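Local atomic coordinates of AvmM (PDB entry 7FE6), a protein that catalyses macrocyclization through dehydration and Michael-type addition in the biosynthesis of alchivemycin A. Residues P129-E132 with V133-V136; A143-E146 with G147-S150; M161-A164 with P165-S169. All coordinates share one frame; numbering follows the deposited sequence.

Contact 1. Residues P129-E132 with V133-V136. With ZHU (Alchivemycin A), chain I.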
ATOM      1  N   PRO A 129     -22.084   4.378  -9.779  1.00 65.29           N
ATOM      2  CA  PRO A 129     -22.317   4.793  -8.387  1.00 62.34           C
ATOM      3  C   PRO A 129     -21.349   4.056  -7.482  1.00 57.87           C
ATOM      4  O   PRO A 129     -20.905   2.957  -7.809  1.00 60.60           O
ATOM      5  CB  PRO A 129     -23.770   4.371  -8.122  1.00 57.67           C
ATOM      6  CG  PRO A 129     -24.343   4.027  -9.451  1.00 57.96           C
ATOM      7  CD  PRO A 129     -23.214   3.599 -10.318  1.00 61.80           C
ATOM      8  N   LEU A 130     -20.997   4.668  -6.344  1.00 61.71           N
ATOM      9  CA  LEU A 130     -20.007   4.085  -5.426  1.00 61.88           C
ATOM     10  C   LEU A 130     -20.565   3.940  -4.010  1.00 60.78           C
ATOM     11  O   LEU A 130     -20.375   4.822  -3.155  1.00 61.37           O
ATOM     12  CB  LEU A 130     -18.710   4.902  -5.416  1.00 59.76           C
ATOM     13  CG  LEU A 130     -17.560   4.205  -4.653  1.00 57.06           C
ATOM     14  CD1 LEU A 130     -17.037   2.978  -5.414  1.00 52.39           C
ATOM     15  CD2 LEU A 130     -16.419   5.159  -4.296  1.00 52.35           C
ATOM     16  N   PRO A 131     -21.222   2.828  -3.702  1.00 58.62           N
ATOM     17  CA  PRO A 131     -21.753   2.633  -2.346  1.00 61.82           C
ATOM     18  C   PRO A 131     -20.639   2.367  -1.343  1.00 62.45           C
ATOM     19  O   PRO A 131     -19.505   2.032  -1.698  1.00 62.77           O
ATOM     20  CB  PRO A 131     -22.675   1.414  -2.486  1.00 60.15           C
ATOM     21  CG  PRO A 131     -22.836   1.198  -3.980  1.00 59.75           C
ATOM     22  CD  PRO A 131     -21.572   1.716  -4.597  1.00 58.71           C
ATOM     23  N   GLU A 132     -21.002   2.470  -0.061  1.00 61.64           N
ATOM     24  CA  GLU A 132     -20.022   2.312   1.004  1.00 63.26           C
ATOM     25  C   GLU A 132     -19.391   0.937   0.896  1.00 63.94           C
ATOM     26  O   GLU A 132     -20.051  -0.029   0.498  1.00 65.91           O
ATOM     27  CB  GLU A 132     -20.657   2.506   2.390  1.00 69.28           C
ATOM     28  CG  GLU A 132     -21.573   1.382   2.898  1.00 72.62           C
ATOM     29  CD  GLU A 132     -22.037   1.581   4.369  1.00 83.41           C
ATOM     30  OE1 GLU A 132     -23.143   1.106   4.705  1.00 89.85           O
ATOM     31  OE2 GLU A 132     -21.301   2.172   5.201  1.00 81.18           O
ATOM     32  N   VAL A 133     -18.075   0.886   1.136  1.00 62.44           N
ATOM     33  CA  VAL A 133     -17.312  -0.355   1.171  1.00 62.84           C
ATOM     34  C   VAL A 133     -17.041  -0.843  -0.252  1.00 62.59           C
ATOM     35  O   VAL A 133     -16.185  -1.707  -0.475  1.00 60.21           O
ATOM     36  CB  VAL A 133     -18.032  -1.411   2.046  1.00 68.51           C
ATOM     37  CG1 VAL A 133     -17.278  -2.720   2.103  1.00 73.46           C
ATOM     38  CG2 VAL A 133     -18.209  -0.889   3.479  1.00 65.89           C
ATOM     39  N   GLU A 134     -17.728  -0.276  -1.240  1.00 60.67           N
ATOM     40  CA  GLU A 134     -17.486  -0.749  -2.595  1.00 58.55           C
ATOM     41  C   GLU A 134     -16.243  -0.082  -3.196  1.00 52.72           C
ATOM     42  O   GLU A 134     -15.747   0.951  -2.718  1.00 47.91           O
ATOM     43  CB  GLU A 134     -18.702  -0.492  -3.486  1.00 58.39           C
ATOM     44  CG  GLU A 134     -20.016  -1.103  -3.020  1.00 61.22           C
ATOM     45  CD  GLU A 134     -20.067  -2.611  -3.115  1.00 64.56           C
ATOM     46  OE1 GLU A 134     -19.237  -3.225  -3.818  1.00 65.51           O
ATOM     47  OE2 GLU A 134     -20.985  -3.185  -2.500  1.00 76.07           O
ATOM     48  N   SER A 135     -15.781  -0.649  -4.308  1.00 46.47           N
ATOM     49  CA  SER A 135     -14.555  -0.150  -4.912  1.00 51.17           C
ATOM     50  C   SER A 135     -14.601  -0.354  -6.417  1.00 49.61           C
ATOM     51  O   SER A 135     -15.314  -1.234  -6.915  1.00 51.41           O
ATOM     52  CB  SER A 135     -13.303  -0.819  -4.305  1.00 47.63           C
ATOM     53  OG  SER A 135     -13.063  -2.095  -4.860  1.00 45.09           O
ATOM     54  N   VAL A 136     -13.838   0.489  -7.128  1.00 47.10           N
ATOM     55  CA  VAL A 136     -13.686   0.449  -8.583  1.00 48.42           C
ATOM     56  C   VAL A 136     -12.197   0.354  -8.895  1.00 45.01           C
ATOM     57  O   VAL A 136     -11.394   1.097  -8.325  1.00 43.57           O
ATOM     58  CB  VAL A 136     -14.302   1.696  -9.266  1.00 49.91           C
ATOM     59  CG1 VAL A 136     -13.963   1.739 -10.763  1.00 46.70           C
ATOM     60  CG2 VAL A 136     -15.821   1.763  -9.046  1.00 49.52           C
TER
HETATM   61  C1  ZHU I 201     -11.580  -3.365   0.356  1.00 49.78           C
HETATM   62  C11 ZHU I 201     -16.086  -9.598  -2.064  1.00 64.83           C
HETATM   63  C12 ZHU I 201     -14.596  -9.417  -1.768  1.00 62.81           C
HETATM   64  C14 ZHU I 201     -15.390 -10.633   0.260  1.00 63.48           C
HETATM   65  C15 ZHU I 201     -15.519 -10.836   1.579  1.00 61.66           C
HETATM   66  C17 ZHU I 201     -16.196 -12.757   3.028  1.00 56.09           C
HETATM   67  C19 ZHU I 201     -17.241 -11.752   4.971  1.00 62.55           C
HETATM   68  C2  ZHU I 201     -12.696  -3.982  -0.449  1.00 56.47           C
HETATM   69  C21 ZHU I 201     -17.798  -9.767   6.370  1.00 64.22           C
HETATM   70  C22 ZHU I 201     -18.939  -9.441   5.416  1.00 72.45           C
HETATM   71  C24 ZHU I 201     -18.305 -11.407   3.921  1.00 71.27           C
HETATM   72  C25 ZHU I 201     -17.665 -10.710   2.688  1.00 67.45           C
HETATM   73  C27 ZHU I 201     -18.620  -9.019   0.866  1.00 71.02           C
HETATM   74  C28 ZHU I 201     -20.672 -10.394   3.888  1.00 72.89           C
HETATM   75  C29 ZHU I 201     -17.311  -8.487   7.036  1.00 60.78           C
HETATM   76  C31 ZHU I 201     -14.109  -2.991   1.193  1.00 61.51           C
HETATM   77  C35 ZHU I 201     -18.036  -7.504  -4.641  1.00 72.22           C
HETATM   78  C38 ZHU I 201     -19.429  -7.100  -0.600  1.00 76.07           C
HETATM   79  C5  ZHU I 201     -16.029  -5.443  -0.217  1.00 66.12           C
HETATM   80  C7  ZHU I 201     -17.612  -5.705  -2.092  1.00 69.16           C
HETATM   81  C9  ZHU I 201     -17.391  -7.918  -3.317  1.00 70.94           C
HETATM   82  N33 ZHU I 201     -18.081  -6.915  -0.059  1.00 68.90           N
HETATM   83  O32 ZHU I 201     -15.151  -4.083  -1.995  1.00 57.37           O
HETATM   84  O34 ZHU I 201     -15.685  -6.213  -3.549  1.00 65.05           O
HETATM   85  O36 ZHU I 201     -19.450 -11.184   1.220  1.00 72.92           O
HETATM   86  O40 ZHU I 201     -20.972  -9.138  -0.180  1.00 74.62           O
HETATM   87  O41 ZHU I 201     -16.410  -8.014   1.320  1.00 76.09           O
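Pro131 O accepts the hydrogen bond from Glu134 N at 2.9 Å that closes a type II beta turn from Pro131 to Glu134, leading the chain into strand 135-144. The donor stands above the carbonyl plane, 37° out of it, and not on a lone pair. Val133 takes the third position of the turn with a positive phi of 78°, a conformation commonly filled by glycine. The cost is visible in its CB, which lies only 2.9 Å from Glu132 O. Its CG1, anti to the backbone N (chi1 180°), is directed at the bound alchivemycin A and meets ligand atom C31 at 3.3 Å. The backbone joins in, with Val133 O 3.0 Å from the same C31. With an alanine here, CG1 would be gone and ligand atoms C31 and C5 would probably lose an apolar contact, leaving a gap beside the ligand. Glu134 also belongs to the pocket, which Arg50 shares. Glu134 CG, beside its own backbone N, lies 3.6 Å from Pro131 CD, and the bend at chi2 carries the carboxylate on to the ligand. Towards the second subunit, Glu132 is extended beyond CG and its OE2 forms a salt bridge with Arg13 of that subunit; Ser135 OG is hydrogen-bonded to Gln184 there. On the buried side Leu130 tucks in under the turn: its CD1 lies 3.6 Å from Glu134 O and packs on Val136 CG2 at 4.0 Å. Tyr47 of strand 40-49 touches both Leu130 and Val136, so the residues flanking the turn rest on the neighbouring strand. At the ligand itself, the Glu134 carboxylate ends with OE1 3.4 Å from C7.

Contact 2. Residues A143-E146 with G147-S150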
ATOM      1  N   ALA A 143       3.756   3.000 -20.435  1.00 50.46           N
ATOM      2  CA  ALA A 143       5.079   2.958 -21.034  1.00 52.78           C
ATOM      3  C   ALA A 143       5.488   4.382 -21.368  1.00 55.21           C
ATOM      4  O   ALA A 143       4.729   5.110 -22.014  1.00 57.48           O
ATOM      5  CB  ALA A 143       5.089   2.074 -22.291  1.00 53.68           C
ATOM      6  N   PHE A 144       6.674   4.783 -20.930  1.00 56.39           N
ATOM      7  CA  PHE A 144       7.240   6.045 -21.373  1.00 56.23           C
ATOM      8  C   PHE A 144       8.122   5.800 -22.578  1.00 60.61           C
ATOM      9  O   PHE A 144       8.742   4.741 -22.708  1.00 61.85           O
ATOM     10  CB  PHE A 144       8.040   6.713 -20.269  1.00 55.64           C
ATOM     11  CG  PHE A 144       7.206   7.126 -19.109  1.00 59.96           C
ATOM     12  CD1 PHE A 144       6.604   8.385 -19.084  1.00 59.62           C
ATOM     13  CD2 PHE A 144       6.989   6.255 -18.052  1.00 50.86           C
ATOM     14  CE1 PHE A 144       5.819   8.767 -18.004  1.00 58.15           C
ATOM     15  CE2 PHE A 144       6.206   6.632 -16.976  1.00 50.11           C
ATOM     16  CZ  PHE A 144       5.623   7.883 -16.949  1.00 53.34           C
ATOM     17  N   ARG A 145       8.162   6.778 -23.477  1.00 61.43           N
ATOM     18  CA  ARG A 145       8.997   6.612 -24.647  1.00 65.51           C
ATOM     19  C   ARG A 145      10.456   6.523 -24.213  1.00 65.94           C
ATOM     20  O   ARG A 145      10.854   7.072 -23.181  1.00 65.10           O
ATOM     21  CB  ARG A 145       8.789   7.768 -25.634  1.00 65.18           C
ATOM     22  CG  ARG A 145       9.237   9.130 -25.118  1.00 67.92           C
ATOM     23  CD  ARG A 145       9.104  10.208 -26.195  1.00 68.90           C
ATOM     24  NE  ARG A 145       9.665  11.491 -25.777  1.00 68.23           N
ATOM     25  CZ  ARG A 145      10.969  11.744 -25.722  1.00 72.46           C
ATOM     26  NH1 ARG A 145      11.843  10.799 -26.042  1.00 72.41           N
ATOM     27  NH2 ARG A 145      11.406  12.934 -25.338  1.00 76.94           N
ATOM     28  N   GLU A 146      11.242   5.789 -24.994  1.00 67.63           N
ATOM     29  CA  GLU A 146      12.676   5.728 -24.768  1.00 67.10           C
ATOM     30  C   GLU A 146      13.263   7.128 -24.830  1.00 70.60           C
ATOM     31  O   GLU A 146      12.784   7.996 -25.568  1.00 69.71           O
ATOM     32  CB  GLU A 146      13.326   4.845 -25.827  1.00 72.04           C
ATOM     33  CG  GLU A 146      13.156   3.367 -25.586  1.00 76.54           C
ATOM     34  CD  GLU A 146      13.752   2.525 -26.703  1.00 91.05           C
ATOM     35  OE1 GLU A 146      14.462   3.097 -27.565  1.00 90.21           O
ATOM     36  OE2 GLU A 146      13.529   1.288 -26.695  1.00 96.00           O
ATOM     37  N   GLY A 147      14.322   7.349 -24.065  1.00 70.63           N
ATOM     38  CA  GLY A 147      15.008   8.611 -24.153  1.00 67.08           C
ATOM     39  C   GLY A 147      14.464   9.714 -23.278  1.00 68.81           C
ATOM     40  O   GLY A 147      14.922  10.857 -23.400  1.00 68.10           O
ATOM     41  N   ILE A 148      13.475   9.434 -22.432  1.00 69.74           N
ATOM     42  CA  ILE A 148      13.027  10.399 -21.438  1.00 66.64           C
ATOM     43  C   ILE A 148      13.232   9.769 -20.068  1.00 64.29           C
ATOM     44  O   ILE A 148      12.976   8.573 -19.884  1.00 62.81           O
ATOM     45  CB  ILE A 148      11.570  10.845 -21.693  1.00 68.56           C
ATOM     46  CG1 ILE A 148      11.200  12.037 -20.804  1.00 69.45           C
ATOM     47  CG2 ILE A 148      10.588   9.685 -21.528  1.00 66.82           C
ATOM     48  CD1 ILE A 148       9.939  12.788 -21.272  1.00 71.84           C
ATOM     49  N   THR A 149      13.788  10.545 -19.138  1.00 63.22           N
ATOM     50  CA  THR A 149      14.127  10.046 -17.814  1.00 61.78           C
ATOM     51  C   THR A 149      13.664  11.027 -16.745  1.00 63.96           C
ATOM     52  O   THR A 149      13.354  12.191 -17.029  1.00 64.15           O
ATOM     53  CB  THR A 149      15.631   9.834 -17.640  1.00 60.09           C
ATOM     54  OG1 THR A 149      16.304  11.098 -17.732  1.00 56.76           O
ATOM     55  CG2 THR A 149      16.167   8.862 -18.686  1.00 55.78           C
ATOM     56  N   SER A 150      13.626  10.536 -15.503  1.00 57.33           N
ATOM     57  CA  SER A 150      13.319  11.391 -14.368  1.00 59.12           C
ATOM     58  C   SER A 150      13.854  10.745 -13.097  1.00 58.86           C
ATOM     59  O   SER A 150      13.708   9.537 -12.905  1.00 59.55           O
ATOM     60  CB  SER A 150      11.812  11.631 -14.258  1.00 58.36           C
ATOM     61  OG  SER A 150      11.531  12.374 -13.094  1.00 59.96           O
TER
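Arg145 and Ile148 bracket a type II beta turn by which the chain leaves strand 135-144, and their side chains cross at about a right angle. The packing is close on the inner side. Ile148 CG2 presses against the backbone, 3.1 Å from Arg145 O, and its other neighbours are Arg145 CG at 3.9 Å and Phe144 CB at 4.1 Å. This methyl is therefore wedged between a carbonyl and two side chains, while CG1 takes the place anti to the backbone N (chi1 -170°). With CG between the backbone N and the carbonyl carbon (chi1 65°), the Arg145 chain runs extended to NE and brings its guanidinium alongside Ile148. Ile148 CB lies over the centre of one guanidinium face, 4.1 Å above the plane, so an apolar branch backs the charged group. The charge finds its partner outside the turn, in a salt bridge from Arg145 NE to Asp76, which would hold the guanidinium in place.

The opposite character prevails at the crest, where Glu146 and Gly147 are exposed, unlike the buried Phe144 and Ile148. Glu146 runs outward in an extended chain, and Gly147 adopts a positive phi of 87°, at which a CB would be jammed against Glu146 O. Below, Phe144 and Ile148 reach into the core between the sheets: both pack on Leu189 of strand 178-189, and on strand 57-66 Phe144 touches Ile64 while Ile148 touches Phe66.

Contact 3. Residues M161-A164 with P165-S169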
ATOM      1  N   MET A 161     -15.606  12.320  -8.065  1.00 62.89           N
ATOM      2  CA  MET A 161     -17.014  12.001  -7.930  1.00 65.11           C
ATOM      3  C   MET A 161     -17.869  13.224  -8.226  1.00 69.84           C
ATOM      4  O   MET A 161     -17.436  14.375  -8.114  1.00 69.44           O
ATOM      5  CB  MET A 161     -17.355  11.444  -6.542  1.00 66.89           C
ATOM      6  CG  MET A 161     -16.705  12.170  -5.365  1.00 69.30           C
ATOM      7  SD  MET A 161     -15.064  11.550  -4.907  1.00 56.22           S
ATOM      8  CE  MET A 161     -14.972  10.070  -5.877  1.00 57.32           C
ATOM      9  N   LEU A 162     -19.104  12.929  -8.605  1.00 73.93           N
ATOM     10  CA  LEU A 162     -20.166  13.906  -8.774  1.00 76.46           C
ATOM     11  C   LEU A 162     -20.973  13.867  -7.483  1.00 77.97           C
ATOM     12  O   LEU A 162     -21.585  12.846  -7.154  1.00 71.06           O
ATOM     13  CB  LEU A 162     -21.004  13.560 -10.005  1.00 74.93           C
ATOM     14  CG  LEU A 162     -20.246  13.654 -11.340  1.00 72.30           C
ATOM     15  CD1 LEU A 162     -21.141  13.328 -12.515  1.00 72.80           C
ATOM     16  CD2 LEU A 162     -19.676  15.046 -11.516  1.00 72.05           C
ATOM     17  N   ASP A 163     -20.928  14.969  -6.732  1.00 84.92           N
ATOM     18  CA  ASP A 163     -21.691  15.088  -5.493  1.00 86.36           C
ATOM     19  C   ASP A 163     -23.175  14.783  -5.698  1.00 88.10           C
ATOM     20  O   ASP A 163     -23.746  13.914  -5.029  1.00 86.91           O
ATOM     21  CB  ASP A 163     -21.508  16.494  -4.917  1.00 87.25           C
ATOM     22  CG  ASP A 163     -22.218  16.670  -3.599  1.00 90.28           C
ATOM     23  OD1 ASP A 163     -21.746  16.077  -2.597  1.00 86.48           O
ATOM     24  OD2 ASP A 163     -23.253  17.384  -3.573  1.00 94.66           O
ATOM     25  N   ALA A 164     -23.815  15.484  -6.625  1.00 85.12           N
ATOM     26  CA  ALA A 164     -25.237  15.312  -6.845  1.00 87.93           C
ATOM     27  C   ALA A 164     -25.486  14.764  -8.244  1.00 89.28           C
ATOM     28  O   ALA A 164     -24.738  15.078  -9.175  1.00 89.30           O
ATOM     29  CB  ALA A 164     -25.985  16.639  -6.680  1.00 84.58           C
ATOM     30  N   PRO A 165     -26.521  13.943  -8.427  1.00 87.92           N
ATOM     31  CA  PRO A 165     -26.746  13.343  -9.747  1.00 86.09           C
ATOM     32  C   PRO A 165     -27.005  14.421 -10.780  1.00 90.57           C
ATOM     33  O   PRO A 165     -27.762  15.369 -10.546  1.00 92.21           O
ATOM     34  CB  PRO A 165     -27.970  12.451  -9.531  1.00 85.48           C
ATOM     35  CG  PRO A 165     -27.992  12.192  -8.060  1.00 84.36           C
ATOM     36  CD  PRO A 165     -27.485  13.453  -7.430  1.00 86.85           C
ATOM     37  N   GLY A 166     -26.349  14.284 -11.924  1.00 90.07           N
ATOM     38  CA  GLY A 166     -26.456  15.308 -12.930  1.00 91.50           C
ATOM     39  C   GLY A 166     -25.520  16.475 -12.734  1.00 95.22           C
ATOM     40  O   GLY A 166     -25.605  17.447 -13.499  1.00 96.82           O
ATOM     41  N   ASP A 167     -24.651  16.428 -11.727  1.00 92.33           N
ATOM     42  CA  ASP A 167     -23.615  17.437 -11.599  1.00 88.33           C
ATOM     43  C   ASP A 167     -22.607  17.248 -12.723  1.00 87.27           C
ATOM     44  O   ASP A 167     -22.519  16.180 -13.336  1.00 88.40           O
ATOM     45  CB  ASP A 167     -22.934  17.356 -10.228  1.00 85.66           C
ATOM     46  CG  ASP A 167     -23.726  18.076  -9.133  1.00 91.59           C
ATOM     47  OD1 ASP A 167     -24.765  18.713  -9.451  1.00 93.73           O
ATOM     48  OD2 ASP A 167     -23.313  17.995  -7.950  1.00 88.57           O
ATOM     49  N   LYS A 168     -21.859  18.305 -13.014  1.00 87.48           N
ATOM     50  CA  LYS A 168     -20.958  18.313 -14.152  1.00 82.73           C
ATOM     51  C   LYS A 168     -19.512  18.400 -13.676  1.00 80.03           C
ATOM     52  O   LYS A 168     -19.217  19.038 -12.662  1.00 80.67           O
ATOM     53  CB  LYS A 168     -21.295  19.484 -15.077  1.00 80.70           C
ATOM     54  CG  LYS A 168     -22.682  19.399 -15.687  1.00 87.39           C
ATOM     55  CD  LYS A 168     -23.768  19.852 -14.700  1.00 93.26           C
ATOM     56  CE  LYS A 168     -25.142  20.024 -15.348  1.00 92.94           C
ATOM     57  NZ  LYS A 168     -25.356  21.408 -15.841  1.00 88.67           N
ATOM     58  N   SER A 169     -18.609  17.761 -14.419  1.00 78.36           N
ATOM     59  CA  SER A 169     -17.208  17.752 -14.020  1.00 75.99           C
ATOM     60  C   SER A 169     -16.666  19.178 -14.051  1.00 78.65           C
ATOM     61  O   SER A 169     -17.084  19.999 -14.870  1.00 75.34           O
ATOM     62  CB  SER A 169     -16.399  16.853 -14.949  1.00 71.99           C
ATOM     63  OG  SER A 169     -16.910  15.538 -14.947  1.00 68.89           O
TER
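Asp167 turns its CG beside its own backbone N and anti to its carbonyl carbon (chi1 -82°), which folds the carboxylate back over Ala164. Leu162 takes the same kind of first torsion (chi1 -65°) and directs its methyls at the Asp167 backbone, with CD1 3.3 Å from Asp167 O. Between these residues the chain makes a type II beta turn from Ala164 to Asp167 just after strand 153-162. Its closing bond runs from Asp167 N to Ala164 O at 2.9 Å. A second bond, from Ala164 N to Asp167 OD2, is also 2.9 Å long; it meets OD2 from above the carboxylate plane, 61° out of it. Ala164 and Asp167 are thus clasped twice, backbone to backbone and backbone to side chain. Gly166 occupies the third position with a positive phi, where a CB would collide with the preceding carbonyl oxygen. The crest of Pro165 and Gly166 is exposed, whereas Leu162 is buried and also packs on Phe175. Asp163 points its OD1 to Tyr12, and Asp167 OD2 has a further, weak hydrogen bond from Asn177 ND2. The two carboxylates lie near each other, Asp163 OD2 4.4 Å from Asp167 OD2; their mutual repulsion would tend to raise the pKa of either, an effect that the N-H donors at Asp167 OD2 are likely to offset.

How the contacts relate
From the N terminus, contact 1 comes first and closes the turn through which the loop after strand 107-113 enters strand 135-144. Contact 2 closes the turn at the far end of that strand, the centres of the two contacts about 35 Å apart, on the way to strand 153-162 in the other sheet. Contact 3 follows where strand 153-162 runs out into the loop before strand 178-189. The three lie in series, neither nested nor crossed. The chain has by then come back to the first end of the molecule: contacts 1 and 3 are about 5 Å apart at their nearest atoms, without touching. Contacts 1 and 2 also reach the second subunit, which contact 3 does not.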